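Side-chain contacts in fumarylacetoacetate hydrolase (Burkholderia xenovorans, PDB 5TI1), which probably catalyses the hydrolysis of fumarylacetoacetate to fumarate and acetoacetate, the last step of phenylalanine and tyrosine breakdown, with bound divalent metal: residues N173-P177 and N178-M182; W261-R264 and D265-Q268; W289-T292 and L293-E297. One frame throughout, in Å; residues are numbered along the deposited sequence.

Contact 1 (N173-P177 and N178-M182); sequences NALLP and NWSEM
N178 reaches back over L176 from a tight bend, a type I turn with P177 and N178 at its two central positions. Proline, with phi at -58°, fits the first corner, and its O lies over the aliphatic part of E181, 3.7 Å from CG. In N178, CG sits between the backbone N and the carbonyl carbon (chi1 61°), which swings the amide back along the chain until OD1 is 3.6 Å from L176 CB. The other end of that amide, ND2, bonds to the V272 and W269 carbonyls of the second subunit, and E181 makes a salt bridge with R214 there. The turn closes where W179 N donates to L176 O at 2.9 Å, a fairly straight bond (156°) that reaches the oxygen from above its carbonyl plane. L176 O has a second partner, a water at 3.0 Å that donates to it and also lies 2.6 Å from S180 OG, tying the serine to the start of the turn. L175 brings methyl CD2 obliquely onto the indole, 4.3 Å from CD2 of W179, while its CD1 turns to S180. This loop, running from helix 158-168 to strand 185-188, rests L175 on K158 and A161 of the helix, while W179 NE1 bonds to the carbonyl of Y155, a probable substrate-binding residue just beyond strand 151-154.

Contact 2 (W261-R264 and D265-Q268); sequences WSAR and DIQQ. With NA (sodium ion), chain L.
D265 brings OD1 back beside A263 CB just where strand 252-263 gives way to helix 264-270. A chi1 of 48° folds the carboxylate over its own backbone, with OD1 2.9 Å from I266 N, a bent hydrogen bond (132°) that meets the carboxylate from above its plane; OD2 bonds to R221 N. I266 turns back to the strand end, with its CD1 3.9 Å from A263 CB, an apolar contact beside the N-cap position that A263 occupies. Q267 brings the first helical backbone bond across the junction, its N donating to A263 O at 2.9 Å in the carbonyl plane. Its CB lies 3.4 Å from R264 O, and its extended chain carries NE2 to the edge of the R264 guanidinium, 4.5 Å from NH1. Q268 adds the next backbone bond: its N donates to R264 O at 3.0 Å and a straighter 157°. R264 itself runs out extended from CG to NE, and S262 CB sits over the rim of one guanidinium face, 3.8 Å above its plane. Salt bridges to D224 and to E226, a magnesium ligand, make it a second-shell residue likely to steady that ligand. At the other end of the first segment, W261 O binds a sodium ion at 2.5 Å. The whole is a strand-to-helix junction at the metal centre of an FAH-family enzyme, with Q267 predicted to bind substrate.

Contact 3 (W289-T292 and L293-E297); sequences WIVT and LDALE
T292 ends strand 284-292 in an extended conformation (psi 149°), and from L293 the chain turns at once into a short, weakly bonded helix, 293-296, with T292 as its N-cap. Across the junction L296 N donates to T292 O at 3.2 Å, bent to 138° at the hydrogen, and further along E297 N bonds to D294 O. The threonine side chain supplies the cap: OG1 accepts from A295 N at 3.1 Å, satisfying an amide of the first turn that has no preceding helical carbonyl. It can do so because chi1 of 59° turns the hydroxyl toward the helix start. The same oxygen lies close to A295 CB, so this alanine meets the cap with both its amide and its methyl. On the apolar side V291 and L296 cross at about a right angle, V291 CG1 lying 3.8 Å from L296 CG and 4.2 Å from A295 CB. F432 of strand 429-440 packs on both V291 and L296, while R109 of helix 102-116 lies against T292 and A295. D294 OD2 forms a salt bridge with R106 of that helix. L296 also leans over the carbonyl that starts its helix: CG is 3.6 Å from T292 O, and methyl CD1 3.7 Å from that oxygen.

Overall arrangement
Contacts 2 and 3 both sit where a strand of one mixed sheet runs into a helix, and their strands, 252-263 and 284-292, are neighbours in it; yet the two lie on opposite sides of the chain's centre, about 32 Å apart between centres. Contact 3 is the buried one, capped by a hydroxyl and packed with aliphatic groups away from the annotated sites. Contact 2, partly buried, is joined by helix-start backbone bonds, while R264 and W261 tie it to the carboxylates and sodium of the metal centre. Contact 1, also partly buried, lies farthest from the chain's centre (about 25 Å between centres), a water-bridged loop turn at the subunit interface.

Contact 1 (N173-P177 and N178-M182)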
ATOM      1  N   ASN B 173      -7.566  21.563 -24.248  1.00 58.22           N
ATOM      2  CA  ASN B 173      -6.402  20.915 -23.655  1.00 55.24           C
ATOM      3  C   ASN B 173      -6.773  20.123 -22.407  1.00 52.30           C
ATOM      4  O   ASN B 173      -5.992  20.044 -21.457  1.00 55.67           O
ATOM      5  CB  ASN B 173      -5.320  21.935 -23.315  1.00 56.69           C
ATOM      6  CG  ASN B 173      -4.904  22.757 -24.504  1.00 61.38           C
ATOM      7  OD1 ASN B 173      -3.985  22.390 -25.235  1.00 68.26           O
ATOM      8  ND2 ASN B 173      -5.578  23.886 -24.709  1.00 63.66           N
ATOM      9  N   ALA B 174      -7.966  19.521 -22.395  1.00 48.99           N
ATOM     10  CA  ALA B 174      -8.432  18.848 -21.183  1.00 51.03           C
ATOM     11  C   ALA B 174      -7.618  17.592 -20.877  1.00 53.01           C
ATOM     12  O   ALA B 174      -7.321  17.311 -19.711  1.00 59.23           O
ATOM     13  CB  ALA B 174      -9.914  18.500 -21.309  1.00 53.89           C
ATOM     14  N   LEU B 175      -7.258  16.823 -21.899  1.00 48.18           N
ATOM     15  CA  LEU B 175      -6.611  15.534 -21.719  1.00 48.58           C
ATOM     16  C   LEU B 175      -5.111  15.673 -21.926  1.00 53.66           C
ATOM     17  O   LEU B 175      -4.667  16.217 -22.940  1.00 53.94           O
ATOM     18  CB  LEU B 175      -7.175  14.496 -22.691  1.00 47.11           C
ATOM     19  CG  LEU B 175      -8.608  14.021 -22.459  1.00 48.14           C
ATOM     20  CD1 LEU B 175      -8.977  12.944 -23.467  1.00 51.25           C
ATOM     21  CD2 LEU B 175      -8.757  13.507 -21.044  1.00 46.54           C
ATOM     22  N   LEU B 176      -4.337  15.186 -20.958  1.00 50.91           N
ATOM     23  CA  LEU B 176      -2.897  15.166 -21.124  1.00 50.58           C
ATOM     24  C   LEU B 176      -2.506  14.018 -22.053  1.00 53.19           C
ATOM     25  O   LEU B 176      -3.177  12.982 -22.090  1.00 51.31           O
ATOM     26  CB  LEU B 176      -2.209  15.023 -19.773  1.00 47.78           C
ATOM     27  CG  LEU B 176      -2.363  16.281 -18.910  1.00 53.97           C
ATOM     28  CD1 LEU B 176      -1.932  16.037 -17.466  1.00 53.13           C
ATOM     29  CD2 LEU B 176      -1.569  17.425 -19.531  1.00 59.71           C
ATOM     30  N   PRO B 177      -1.439  14.187 -22.831  1.00 55.46           N
ATOM     31  CA  PRO B 177      -1.144  13.189 -23.871  1.00 52.88           C
ATOM     32  C   PRO B 177      -0.952  11.777 -23.333  1.00 44.32           C
ATOM     33  O   PRO B 177      -1.379  10.819 -23.985  1.00 48.84           O
ATOM     34  CB  PRO B 177       0.129  13.744 -24.529  1.00 55.07           C
ATOM     35  CG  PRO B 177       0.733  14.634 -23.500  1.00 57.14           C
ATOM     36  CD  PRO B 177      -0.420  15.247 -22.776  1.00 58.99           C
ATOM     37  N   ASN B 178      -0.358  11.603 -22.152  1.00 43.68           N
ATOM     38  CA  ASN B 178      -0.168  10.238 -21.669  1.00 42.29           C
ATOM     39  C   ASN B 178      -1.486   9.552 -21.301  1.00 44.16           C
ATOM     40  O   ASN B 178      -1.514   8.320 -21.200  1.00 40.64           O
ATOM     41  CB  ASN B 178       0.798  10.218 -20.477  1.00 40.51           C
ATOM     42  CG  ASN B 178       0.293  11.031 -19.293  1.00 41.46           C
ATOM     43  OD1 ASN B 178      -0.620  11.842 -19.427  1.00 41.76           O
ATOM     44  ND2 ASN B 178       0.903  10.826 -18.132  1.00 37.23           N
ATOM     45  N   TRP B 179      -2.575  10.312 -21.109  1.00 45.50           N
ATOM     46  CA  TRP B 179      -3.813   9.720 -20.601  1.00 40.39           C
ATOM     47  C   TRP B 179      -4.415   8.722 -21.591  1.00 41.42           C
ATOM     48  O   TRP B 179      -4.962   7.687 -21.188  1.00 37.74           O
ATOM     49  CB  TRP B 179      -4.837  10.815 -20.259  1.00 45.27           C
ATOM     50  CG  TRP B 179      -6.021  10.256 -19.522  1.00 39.24           C
ATOM     51  CD1 TRP B 179      -6.199  10.206 -18.168  1.00 40.62           C
ATOM     52  CD2 TRP B 179      -7.162   9.617 -20.101  1.00 38.45           C
ATOM     53  NE1 TRP B 179      -7.392   9.590 -17.869  1.00 36.03           N
ATOM     54  CE2 TRP B 179      -8.003   9.219 -19.039  1.00 38.83           C
ATOM     55  CE3 TRP B 179      -7.568   9.361 -21.418  1.00 47.07           C
ATOM     56  CZ2 TRP B 179      -9.222   8.576 -19.254  1.00 40.00           C
ATOM     57  CZ3 TRP B 179      -8.774   8.716 -21.628  1.00 45.41           C
ATOM     58  CH2 TRP B 179      -9.584   8.326 -20.552  1.00 39.48           C
ATOM     59  N   SER B 180      -4.343   9.017 -22.883  1.00 43.65           N
ATOM     60  CA  SER B 180      -4.899   8.128 -23.894  1.00 43.54           C
ATOM     61  C   SER B 180      -3.908   7.056 -24.342  1.00 45.63           C
ATOM     62  O   SER B 180      -4.246   6.247 -25.212  1.00 42.34           O
ATOM     63  CB  SER B 180      -5.385   8.943 -25.095  1.00 49.48           C
ATOM     64  OG  SER B 180      -6.428   9.836 -24.708  1.00 51.23           O
ATOM     65  N   GLU B 181      -2.705   7.030 -23.761  1.00 39.57           N
ATOM     66  CA  GLU B 181      -1.711   6.004 -24.047  1.00 40.12           C
ATOM     67  C   GLU B 181      -1.583   4.973 -22.934  1.00 37.11           C
ATOM     68  O   GLU B 181      -0.996   3.912 -23.163  1.00 39.81           O
ATOM     69  CB  GLU B 181      -0.339   6.643 -24.304  1.00 39.19           C
ATOM     70  CG  GLU B 181      -0.312   7.596 -25.498  1.00 41.22           C
ATOM     71  CD  GLU B 181      -0.061   6.882 -26.826  1.00 42.43           C
ATOM     72  OE1 GLU B 181       0.245   5.672 -26.801  1.00 51.75           O
ATOM     73  OE2 GLU B 181      -0.162   7.534 -27.885  1.00 44.27           O
ATOM     74  N   MET B 182      -2.112   5.248 -21.741  1.00 36.05           N
ATOM     75  CA  MET B 182      -1.976   4.302 -20.645  1.00 39.25           C
ATOM     76  C   MET B 182      -3.080   4.551 -19.632  1.00 44.07           C
ATOM     77  O   MET B 182      -3.548   5.688 -19.487  1.00 38.25           O
ATOM     78  CB  MET B 182      -0.604   4.432 -19.971  1.00 39.06           C
ATOM     79  CG  MET B 182      -0.416   5.746 -19.255  1.00 37.78           C
ATOM     80  SD  MET B 182       1.077   5.814 -18.265  1.00 45.05           S
ATOM     81  CE  MET B 182       2.309   5.717 -19.556  1.00 41.92           C
TER
HETATM   82  O   HOH W   1      -5.026  11.996 -24.274  1.00 39.05           O

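Contact 2 (W261-R264 and D265-Q268)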
ATOM      1  N   TRP B 261     -12.957   9.016  -0.986  1.00 27.31           N
ATOM      2  CA  TRP B 261     -13.120  10.342  -0.401  1.00 24.68           C
ATOM      3  C   TRP B 261     -11.907  11.217  -0.695  1.00 29.28           C
ATOM      4  O   TRP B 261     -10.762  10.789  -0.533  1.00 31.82           O
ATOM      5  CB  TRP B 261     -13.327  10.238   1.110  1.00 29.02           C
ATOM      6  CG  TRP B 261     -14.434   9.323   1.550  1.00 29.38           C
ATOM      7  CD1 TRP B 261     -14.315   8.012   1.929  1.00 24.58           C
ATOM      8  CD2 TRP B 261     -15.824   9.654   1.682  1.00 26.96           C
ATOM      9  NE1 TRP B 261     -15.550   7.505   2.274  1.00 30.42           N
ATOM     10  CE2 TRP B 261     -16.491   8.493   2.137  1.00 29.17           C
ATOM     11  CE3 TRP B 261     -16.569  10.812   1.458  1.00 25.58           C
ATOM     12  CZ2 TRP B 261     -17.863   8.466   2.391  1.00 30.54           C
ATOM     13  CZ3 TRP B 261     -17.938  10.783   1.699  1.00 27.44           C
ATOM     14  CH2 TRP B 261     -18.569   9.617   2.166  1.00 28.65           C
ATOM     15  N   SER B 262     -12.168  12.450  -1.125  1.00 32.75           N
ATOM     16  CA  SER B 262     -11.124  13.363  -1.570  1.00 28.42           C
ATOM     17  C   SER B 262     -11.284  14.713  -0.892  1.00 27.17           C
ATOM     18  O   SER B 262     -12.391  15.259  -0.852  1.00 28.46           O
ATOM     19  CB  SER B 262     -11.169  13.544  -3.087  1.00 26.95           C
ATOM     20  OG  SER B 262     -10.769  12.348  -3.747  1.00 31.61           O
ATOM     21  N   ALA B 263     -10.176  15.252  -0.378  1.00 27.04           N
ATOM     22  CA  ALA B 263     -10.106  16.626   0.122  1.00 30.97           C
ATOM     23  C   ALA B 263      -9.390  17.448  -0.943  1.00 37.90           C
ATOM     24  O   ALA B 263      -8.156  17.478  -0.995  1.00 32.42           O
ATOM     25  CB  ALA B 263      -9.381  16.683   1.461  1.00 30.50           C
ATOM     26  N   ARG B 264     -10.165  18.110  -1.806  1.00 35.03           N
ATOM     27  CA  ARG B 264      -9.591  18.630  -3.044  1.00 37.82           C
ATOM     28  C   ARG B 264      -8.721  19.851  -2.820  1.00 40.35           C
ATOM     29  O   ARG B 264      -7.761  20.053  -3.572  1.00 41.79           O
ATOM     30  CB  ARG B 264     -10.691  18.958  -4.045  1.00 38.31           C
ATOM     31  CG  ARG B 264     -11.540  17.762  -4.334  1.00 40.58           C
ATOM     32  CD  ARG B 264     -12.180  17.822  -5.685  1.00 43.69           C
ATOM     33  NE  ARG B 264     -12.860  16.561  -5.926  1.00 39.24           N
ATOM     34  CZ  ARG B 264     -12.258  15.466  -6.371  1.00 36.70           C
ATOM     35  NH1 ARG B 264     -10.950  15.474  -6.646  1.00 33.07           N
ATOM     36  NH2 ARG B 264     -12.970  14.361  -6.539  1.00 34.66           N
ATOM     37  N   ASP B 265      -9.031  20.673  -1.813  1.00 30.45           N
ATOM     38  CA  ASP B 265      -8.159  21.808  -1.529  1.00 31.84           C
ATOM     39  C   ASP B 265      -6.838  21.345  -0.929  1.00 32.57           C
ATOM     40  O   ASP B 265      -5.781  21.893  -1.258  1.00 35.31           O
ATOM     41  CB  ASP B 265      -8.856  22.836  -0.626  1.00 35.18           C
ATOM     42  CG  ASP B 265      -9.544  22.219   0.589  1.00 38.37           C
ATOM     43  OD1 ASP B 265      -9.598  20.983   0.717  1.00 36.58           O
ATOM     44  OD2 ASP B 265     -10.051  22.995   1.426  1.00 34.01           O
ATOM     45  N   ILE B 266      -6.874  20.332  -0.058  1.00 28.92           N
ATOM     46  CA  ILE B 266      -5.636  19.710   0.405  1.00 27.98           C
ATOM     47  C   ILE B 266      -4.868  19.130  -0.779  1.00 28.90           C
ATOM     48  O   ILE B 266      -3.633  19.197  -0.833  1.00 31.02           O
ATOM     49  CB  ILE B 266      -5.944  18.639   1.473  1.00 28.17           C
ATOM     50  CG1 ILE B 266      -6.506  19.295   2.744  1.00 31.39           C
ATOM     51  CG2 ILE B 266      -4.705  17.830   1.826  1.00 25.78           C
ATOM     52  CD1 ILE B 266      -6.789  18.312   3.870  1.00 25.48           C
ATOM     53  N   GLN B 267      -5.588  18.585  -1.766  1.00 28.95           N
ATOM     54  CA  GLN B 267      -4.914  17.933  -2.889  1.00 28.36           C
ATOM     55  C   GLN B 267      -4.178  18.947  -3.749  1.00 37.32           C
ATOM     56  O   GLN B 267      -3.025  18.724  -4.141  1.00 43.22           O
ATOM     57  CB  GLN B 267      -5.917  17.148  -3.740  1.00 31.09           C
ATOM     58  CG  GLN B 267      -5.257  16.388  -4.905  1.00 40.54           C
ATOM     59  CD  GLN B 267      -6.247  15.628  -5.782  1.00 45.49           C
ATOM     60  OE1 GLN B 267      -6.715  14.552  -5.419  1.00 44.45           O
ATOM     61  NE2 GLN B 267      -6.552  16.181  -6.953  1.00 48.59           N
ATOM     62  N   GLN B 268      -4.838  20.065  -4.061  1.00 39.84           N
ATOM     63  CA  GLN B 268      -4.257  21.077  -4.936  1.00 38.84           C
ATOM     64  C   GLN B 268      -2.891  21.532  -4.443  1.00 39.08           C
ATOM     65  O   GLN B 268      -1.963  21.722  -5.239  1.00 44.89           O
ATOM     66  CB  GLN B 268      -5.206  22.272  -5.038  1.00 44.04           C
ATOM     67  CG  GLN B 268      -5.242  22.924  -6.398  1.00 57.20           C
ATOM     68  CD  GLN B 268      -5.916  22.044  -7.432  1.00 68.13           C
ATOM     69  OE1 GLN B 268      -5.287  21.164  -8.018  1.00 66.88           O
ATOM     70  NE2 GLN B 268      -7.209  22.275  -7.655  1.00 74.58           N
TER
HETATM   71 NA    NA L 502      -9.923   8.423  -0.212  0.78 22.53          NA

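Contact 3 (W289-T292 and L293-E297)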
ATOM      1  N   TRP B 289     -20.097  -6.497   0.124  1.00 28.59           N
ATOM      2  CA  TRP B 289     -20.360  -7.715  -0.643  1.00 33.35           C
ATOM      3  C   TRP B 289     -19.530  -7.745  -1.929  1.00 35.26           C
ATOM      4  O   TRP B 289     -19.671  -6.871  -2.793  1.00 29.85           O
ATOM      5  CB  TRP B 289     -21.848  -7.838  -0.986  1.00 34.72           C
ATOM      6  CG  TRP B 289     -22.736  -8.055   0.207  1.00 38.32           C
ATOM      7  CD1 TRP B 289     -23.648  -7.176   0.718  1.00 33.44           C
ATOM      8  CD2 TRP B 289     -22.781  -9.217   1.048  1.00 34.48           C
ATOM      9  NE1 TRP B 289     -24.262  -7.719   1.820  1.00 36.17           N
ATOM     10  CE2 TRP B 289     -23.749  -8.968   2.049  1.00 33.66           C
ATOM     11  CE3 TRP B 289     -22.099 -10.440   1.055  1.00 33.73           C
ATOM     12  CZ2 TRP B 289     -24.060  -9.903   3.040  1.00 32.43           C
ATOM     13  CZ3 TRP B 289     -22.400 -11.364   2.043  1.00 32.08           C
ATOM     14  CH2 TRP B 289     -23.374 -11.090   3.021  1.00 37.59           C
ATOM     15  N   ILE B 290     -18.700  -8.766  -2.088  1.00 29.37           N
ATOM     16  CA  ILE B 290     -17.916  -8.883  -3.311  1.00 29.74           C
ATOM     17  C   ILE B 290     -18.745  -9.672  -4.307  1.00 31.01           C
ATOM     18  O   ILE B 290     -18.992 -10.863  -4.113  1.00 34.89           O
ATOM     19  CB  ILE B 290     -16.553  -9.538  -3.080  1.00 28.45           C
ATOM     20  CG1 ILE B 290     -15.723  -8.704  -2.099  1.00 27.00           C
ATOM     21  CG2 ILE B 290     -15.820  -9.620  -4.396  1.00 28.62           C
ATOM     22  CD1 ILE B 290     -14.317  -9.244  -1.891  1.00 29.53           C
ATOM     23  N   VAL B 291     -19.202  -8.994  -5.354  1.00 31.76           N
ATOM     24  CA  VAL B 291     -19.958  -9.641  -6.424  1.00 33.40           C
ATOM     25  C   VAL B 291     -18.948 -10.298  -7.354  1.00 36.64           C
ATOM     26  O   VAL B 291     -18.052  -9.620  -7.867  1.00 36.44           O
ATOM     27  CB  VAL B 291     -20.834  -8.626  -7.175  1.00 34.31           C
ATOM     28  CG1 VAL B 291     -21.466  -9.270  -8.418  1.00 36.09           C
ATOM     29  CG2 VAL B 291     -21.926  -8.042  -6.250  1.00 34.46           C
ATOM     30  N   THR B 292     -19.060 -11.615  -7.541  1.00 34.22           N
ATOM     31  CA  THR B 292     -18.039 -12.346  -8.290  1.00 39.92           C
ATOM     32  C   THR B 292     -18.052 -11.970  -9.766  1.00 37.90           C
ATOM     33  O   THR B 292     -19.090 -11.644 -10.349  1.00 37.08           O
ATOM     34  CB  THR B 292     -18.219 -13.866  -8.177  1.00 39.54           C
ATOM     35  OG1 THR B 292     -19.511 -14.249  -8.676  1.00 38.87           O
ATOM     36  CG2 THR B 292     -18.053 -14.337  -6.743  1.00 37.58           C
ATOM     37  N   LEU B 293     -16.871 -12.037 -10.373  1.00 36.45           N
ATOM     38  CA  LEU B 293     -16.762 -11.752 -11.795  1.00 35.37           C
ATOM     39  C   LEU B 293     -17.620 -12.714 -12.612  1.00 37.27           C
ATOM     40  O   LEU B 293     -18.221 -12.318 -13.619  1.00 44.56           O
ATOM     41  CB  LEU B 293     -15.297 -11.811 -12.220  1.00 39.54           C
ATOM     42  CG  LEU B 293     -15.093 -11.289 -13.640  1.00 48.62           C
ATOM     43  CD1 LEU B 293     -15.332  -9.784 -13.698  1.00 48.87           C
ATOM     44  CD2 LEU B 293     -13.718 -11.652 -14.169  1.00 52.84           C
ATOM     45  N   ASP B 294     -17.725 -13.970 -12.168  1.00 37.63           N
ATOM     46  CA  ASP B 294     -18.611 -14.925 -12.834  1.00 42.72           C
ATOM     47  C   ASP B 294     -20.067 -14.467 -12.790  1.00 49.88           C
ATOM     48  O   ASP B 294     -20.784 -14.567 -13.793  1.00 42.47           O
ATOM     49  CB  ASP B 294     -18.455 -16.310 -12.202  1.00 39.72           C
ATOM     50  CG  ASP B 294     -17.256 -17.064 -12.754  1.00 45.83           C
ATOM     51  OD1 ASP B 294     -16.937 -16.843 -13.939  1.00 47.41           O
ATOM     52  OD2 ASP B 294     -16.632 -17.860 -12.019  1.00 41.17           O
ATOM     53  N   ALA B 295     -20.522 -13.952 -11.642  1.00 39.99           N
ATOM     54  CA  ALA B 295     -21.902 -13.482 -11.563  1.00 43.94           C
ATOM     55  C   ALA B 295     -22.150 -12.319 -12.513  1.00 41.57           C
ATOM     56  O   ALA B 295     -23.281 -12.120 -12.966  1.00 43.10           O
ATOM     57  CB  ALA B 295     -22.249 -13.078 -10.124  1.00 41.15           C
ATOM     58  N   LEU B 296     -21.112 -11.549 -12.837  1.00 40.38           N
ATOM     59  CA  LEU B 296     -21.249 -10.406 -13.731  1.00 40.82           C
ATOM     60  C   LEU B 296     -21.163 -10.772 -15.206  1.00 48.23           C
ATOM     61  O   LEU B 296     -21.432  -9.913 -16.055  1.00 43.08           O
ATOM     62  CB  LEU B 296     -20.176  -9.370 -13.423  1.00 39.04           C
ATOM     63  CG  LEU B 296     -20.316  -8.744 -12.032  1.00 45.00           C
ATOM     64  CD1 LEU B 296     -19.000  -8.147 -11.634  1.00 35.92           C
ATOM     65  CD2 LEU B 296     -21.396  -7.689 -12.053  1.00 38.41           C
ATOM     66  N   GLU B 297     -20.776 -12.006 -15.523  1.00 42.75           N
ATOM     67  CA  GLU B 297     -20.629 -12.406 -16.920  1.00 50.12           C
ATOM     68  C   GLU B 297     -21.852 -12.092 -17.777  1.00 54.84           C
ATOM     69  O   GLU B 297     -21.663 -11.555 -18.881  1.00 47.01           O
ATOM     70  CB  GLU B 297     -20.271 -13.897 -16.999  1.00 50.94           C
ATOM     71  CG  GLU B 297     -20.014 -14.393 -18.416  1.00 58.11           C
ATOM     72  CD  GLU B 297     -18.881 -13.643 -19.097  1.00 54.01           C
ATOM     73  OE1 GLU B 297     -17.921 -13.241 -18.410  1.00 50.42           O
ATOM     74  OE2 GLU B 297     -18.960 -13.438 -20.323  1.00 54.63           O
TER